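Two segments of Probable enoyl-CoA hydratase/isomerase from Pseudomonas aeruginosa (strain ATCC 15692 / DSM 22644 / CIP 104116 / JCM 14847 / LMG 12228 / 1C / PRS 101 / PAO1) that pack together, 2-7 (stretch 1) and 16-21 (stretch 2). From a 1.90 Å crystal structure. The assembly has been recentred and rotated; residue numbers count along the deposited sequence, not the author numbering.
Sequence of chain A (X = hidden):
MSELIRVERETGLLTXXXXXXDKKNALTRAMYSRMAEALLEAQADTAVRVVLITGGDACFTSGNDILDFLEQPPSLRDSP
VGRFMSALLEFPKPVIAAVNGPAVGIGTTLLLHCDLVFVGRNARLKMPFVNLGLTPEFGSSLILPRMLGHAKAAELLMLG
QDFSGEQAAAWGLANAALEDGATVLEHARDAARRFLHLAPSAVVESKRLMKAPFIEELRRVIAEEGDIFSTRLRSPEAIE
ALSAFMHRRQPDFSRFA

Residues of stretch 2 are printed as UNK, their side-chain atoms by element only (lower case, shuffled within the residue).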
ATOM      1  N   SER A   2      -3.255 -15.952 -14.399  1.00 78.69           N
ATOM      2  CA  SER A   2      -3.267 -15.636 -12.964  1.00 82.52           C
ATOM      3  C   SER A   2      -1.850 -15.683 -12.376  1.00 79.78           C
ATOM      4  O   SER A   2      -1.613 -16.228 -11.288  1.00 74.69           O
ATOM      5  CB  SER A   2      -4.185 -16.603 -12.212  1.00 78.44           C
ATOM      6  OG  SER A   2      -5.544 -16.318 -12.489  1.00 81.56           O
ATOM      7  N   GLU A   3      -0.924 -15.057 -13.098  1.00 76.08           N
ATOM      8  CA  GLU A   3       0.498 -15.312 -12.932  1.00 70.01           C
ATOM      9  C   GLU A   3       1.161 -14.407 -11.900  1.00 64.32           C
ATOM     10  O   GLU A   3       2.098 -14.848 -11.223  1.00 63.64           O
ATOM     11  CB  GLU A   3       1.170 -15.165 -14.303  1.00 68.98           C
ATOM     12  CG  GLU A   3       2.685 -15.067 -14.308  1.00 70.87           C
ATOM     13  CD  GLU A   3       3.201 -14.140 -15.409  1.00 72.28           C
ATOM     14  OE1 GLU A   3       2.392 -13.693 -16.266  1.00 74.55           O
ATOM     15  OE2 GLU A   3       4.422 -13.854 -15.406  1.00 73.79           O
ATOM     16  N   LEU A   4       0.713 -13.161 -11.747  1.00 58.36           N
ATOM     17  CA  LEU A   4       1.480 -12.185 -10.980  1.00 55.90           C
ATOM     18  C   LEU A   4       0.897 -11.836  -9.615  1.00 52.54           C
ATOM     19  O   LEU A   4       1.650 -11.354  -8.767  1.00 48.63           O
ATOM     20  CB  LEU A   4       1.654 -10.891 -11.793  1.00 50.05           C
ATOM     21  CG  LEU A   4       2.474 -11.082 -13.077  1.00 53.15           C
ATOM     22  CD1 LEU A   4       2.357  -9.945 -14.052  1.00 50.26           C
ATOM     23  CD2 LEU A   4       3.938 -11.279 -12.741  1.00 51.08           C
ATOM     24  N   ILE A   5      -0.406 -12.044  -9.394  1.00 50.07           N
ATOM     25  CA  ILE A   5      -1.050 -11.920  -8.083  1.00 51.57           C
ATOM     26  C   ILE A   5      -1.662 -13.280  -7.713  1.00 55.64           C
ATOM     27  O   ILE A   5      -2.646 -13.717  -8.330  1.00 59.60           O
ATOM     28  CB  ILE A   5      -2.140 -10.833  -8.067  1.00 49.72           C
ATOM     29  CG1 ILE A   5      -1.595  -9.414  -8.348  1.00 47.84           C
ATOM     30  CG2 ILE A   5      -2.919 -10.884  -6.746  1.00 46.99           C
ATOM     31  CD1 ILE A   5      -0.426  -8.970  -7.516  1.00 48.17           C
ATOM     32  N   ARG A   6      -1.106 -13.941  -6.696  1.00 52.77           N
ATOM     33  CA  ARG A   6      -1.684 -15.182  -6.175  1.00 54.23           C
ATOM     34  C   ARG A   6      -2.750 -14.889  -5.124  1.00 55.50           C
ATOM     35  O   ARG A   6      -2.583 -13.996  -4.289  1.00 52.98           O
ATOM     36  CB  ARG A   6      -0.601 -16.067  -5.571  1.00 56.83           C
ATOM     37  CG  ARG A   6       0.223 -16.798  -6.598  1.00 58.44           C
ATOM     38  CD  ARG A   6       1.670 -17.030  -6.135  1.00 63.85           C
ATOM     39  NE  ARG A   6       1.769 -17.669  -4.821  1.00 68.23           N
ATOM     40  CZ  ARG A   6       2.910 -18.074  -4.268  1.00 65.12           C
ATOM     41  NH1 ARG A   6       4.064 -17.907  -4.906  1.00 64.31           N
ATOM     42  NH2 ARG A   6       2.893 -18.649  -3.069  1.00 65.25           N
ATOM     43  N   VAL A   7      -3.843 -15.657  -5.159  1.00 60.96           N
ATOM     44  CA  VAL A   7      -4.977 -15.448  -4.257  1.00 59.19           C
ATOM     45  C   VAL A   7      -5.310 -16.694  -3.433  1.00 67.92           C
ATOM     46  O   VAL A   7      -6.255 -17.425  -3.747  1.00 70.28           O
ATOM     47  CB  VAL A   7      -6.214 -15.004  -5.048  1.00 58.88           C
ATOM     48  CG1 VAL A   7      -6.139 -13.554  -5.407  1.00 56.91           C
ATOM     49  CG2 VAL A   7      -6.342 -15.837  -6.337  1.00 67.54           C
ATOM     50  N   UNK A  16      -3.585 -11.994  -0.610  1.00 46.00           N
ATOM     51  CA  UNK A  16      -3.092 -11.464  -1.886  1.00 39.41           C
ATOM     52  C   UNK A  16      -1.564 -11.436  -1.845  1.00 40.99           C
ATOM     53  O   UNK A  16      -0.966 -10.689  -1.061  1.00 33.97           O
ATOM     54  c   UNK A  16      -5.642  -8.529  -2.282  1.00 45.30           C
ATOM     55  c   UNK A  16      -5.179  -9.964  -2.037  1.00 45.39           C
ATOM     56  c   UNK A  16      -3.662 -10.084  -2.156  1.00 38.90           C
ATOM     57  c   UNK A  16      -5.879 -10.943  -2.978  1.00 48.58           C
ATOM     58  N   UNK A  17      -0.931 -12.248  -2.681  1.00 35.46           N
ATOM     59  CA  UNK A  17       0.508 -12.452  -2.638  1.00 39.84           C
ATOM     60  C   UNK A  17       1.101 -11.963  -3.959  1.00 44.62           C
ATOM     61  O   UNK A  17       0.996 -12.635  -4.984  1.00 44.88           O
ATOM     62  c   UNK A  17       5.449 -14.872  -2.567  1.00 54.52           C
ATOM     63  c   UNK A  17       3.191 -14.667  -1.497  1.00 52.55           C
ATOM     64  c   UNK A  17       2.298 -14.392  -2.729  1.00 49.85           C
ATOM     65  n   UNK A  17       5.323 -13.696  -3.168  1.00 52.84           N
ATOM     66  n   UNK A  17       6.576 -15.560  -2.755  1.00 54.60           N
ATOM     67  n   UNK A  17       4.462 -15.361  -1.797  1.00 54.99           N
ATOM     68  c   UNK A  17       0.837 -13.927  -2.371  1.00 46.54           C
ATOM     69  N   UNK A  18       1.752 -10.804  -3.924  1.00 40.23           N
ATOM     70  CA  UNK A  18       2.487 -10.278  -5.070  1.00 40.98           C
ATOM     71  C   UNK A  18       3.584 -11.242  -5.501  1.00 43.66           C
ATOM     72  O   UNK A  18       4.491 -11.553  -4.727  1.00 39.18           O
ATOM     73  c   UNK A  18       2.878  -6.427  -4.121  1.00 40.97           C
ATOM     74  c   UNK A  18       0.803  -7.808  -4.153  1.00 42.28           C
ATOM     75  c   UNK A  18       2.178  -7.666  -4.748  1.00 43.90           C
ATOM     76  c   UNK A  18       3.082  -8.915  -4.684  1.00 39.66           C
ATOM     77  N   UNK A  19       3.526 -11.711  -6.746  1.00 48.59           N
ATOM     78  CA  UNK A  19       4.505 -12.694  -7.234  1.00 47.60           C
ATOM     79  C   UNK A  19       5.099 -12.229  -8.568  1.00 50.15           C
ATOM     80  O   UNK A  19       4.713 -12.713  -9.637  1.00 50.84           O
ATOM     81  o   UNK A  19       4.496 -16.435  -7.214  1.00 67.95           O
ATOM     82  o   UNK A  19       6.144 -14.982  -7.140  1.00 54.64           O
ATOM     83  c   UNK A  19       4.919 -15.255  -7.234  1.00 60.26           C
ATOM     84  c   UNK A  19       3.870 -14.114  -7.356  1.00 53.19           C
ATOM     85  N   UNK A  20       6.074 -11.324  -8.489  1.00 41.78           N
ATOM     86  CA  UNK A  20       6.779 -10.785  -9.658  1.00 46.68           C
ATOM     87  C   UNK A  20       8.205 -10.467  -9.198  1.00 45.04           C
ATOM     88  O   UNK A  20       8.676  -9.337  -9.256  1.00 48.15           O
ATOM     89  n   UNK A  20       6.365  -5.273 -12.923  1.00 38.03           N
ATOM     90  c   UNK A  20       6.652  -9.015 -11.548  1.00 44.03           C
ATOM     91  n   UNK A  20       6.944  -5.969 -15.027  1.00 42.31           N
ATOM     92  c   UNK A  20       6.512  -6.256 -13.802  1.00 47.05           C
ATOM     93  c   UNK A  20       6.058  -9.580 -10.234  1.00 48.66           C
ATOM     94  c   UNK A  20       5.740  -7.969 -12.156  1.00 41.21           C
ATOM     95  n   UNK A  20       6.214  -7.513 -13.475  1.00 44.75           N
ATOM     96  N   UNK A  21       8.919 -11.490  -8.730  1.00 42.80           N
ATOM     97  CA  UNK A  21      10.151 -11.264  -7.982  1.00 43.85           C
ATOM     98  C   UNK A  21      11.241 -10.672  -8.862  1.00 47.36           C
ATOM     99  O   UNK A  21      11.995  -9.804  -8.418  1.00 47.84           O
ATOM    100  o   UNK A  21       7.784 -12.206  -5.104  1.00 54.10           O
ATOM    101  n   UNK A  21       9.960 -11.781  -4.533  1.00 49.71           N
ATOM    102  c   UNK A  21      10.604 -12.578  -7.330  1.00 49.11           C
ATOM    103  c   UNK A  21       9.512 -13.260  -6.449  1.00 53.19           C
ATOM    104  c   UNK A  21       9.009 -12.367  -5.300  1.00 56.38           C
TER

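Position 16 carries four side-chain carbons and no heteroatom, with the fork at the second carbon. The chain lies on the same face of the sheet as Val7, and one of the terminal carbons comes 3.6 Å from Val7 CG1. A fork one carbon beyond CB means leucine: this is Leu16, and the close atom is CD2. A purely hydrocarbon side chain suits a buried place beside valine. The backbone here also contributes, for Leu16 CA lies 3.5 Å from Arg6 O in a CA-H...O contact.

Position 17 has three carbons in a row, then a nitrogen, then a carbon bearing two more nitrogens, which is a guanidinium at the end of a flexible arm. The chain lies on the other face, the one that carries Arg6, and the nitrogen within the arm lies 3.9 Å from Arg6 NH2. The residue is Arg17, and that nitrogen is NE. It sits over one face of the Arg6 guanidinium, so two like charges lie close together. The face is at least partly open to solvent, which can help to screen them. The backbone pairs with Arg6 twice over: Arg17 N donates to Arg6 O at 2.9 Å, and Arg6 N donates to Arg17 O at 3.0 Å.

At position 18 there are again four carbons forked at the second, and the alternation of the strand returns them to the face of Ile5. One branch tip approaches Ile5 CD1 to 3.8 Å. This is Leu18, the tip being CD1, and both partners are buried, so an apolar chain fits without leaving a polar group unpaired.

Position 19 is short: two carbons, the second carrying two oxygens, a carboxylate. One oxygen is 2.8 Å from Arg6 NH1. The residue is Asp19, and its OD2 accepts a hydrogen bond from Arg6 NH1 that forms part of a salt bridge. The oxygen lies at the edge of the guanidinium, near its plane, where the N-H groups point. CA-to-CB is directed toward stretch 1, so a short acid suffices, met by the long arm of Arg6. Asp19 N also donates to Leu4 O at 2.8 Å.

Position 20 shows three carbons, a nitrogen and a carbon with two further nitrogens, extended through three t torsions. CB lies 3.7 Å from Leu4 CD2. It is Arg20: its aliphatic part packs against leucine, while NH1 and NH2 find hydrogen bonds elsewhere in the structure.

Position 21 has three carbons, the third bearing one oxygen and one nitrogen, a carboxamide separated from CA by two carbons. It is Gln21, and it makes no contact with stretch 1; a polar chain suits its partly exposed position.

The contact is thus an antiparallel strand pair, its axes 4.7 Å apart, held by backbone hydrogen bonds through Arg6, Arg17, Leu4 and Asp19. Apolar pairs, Ile5 with Leu18 and Val7 with Leu16, fill one face; on the other, the salt bridge of Arg6 and Asp19 offsets the crowding of two arginines.

Stretch 2, residues 16-21: LRLDRQ
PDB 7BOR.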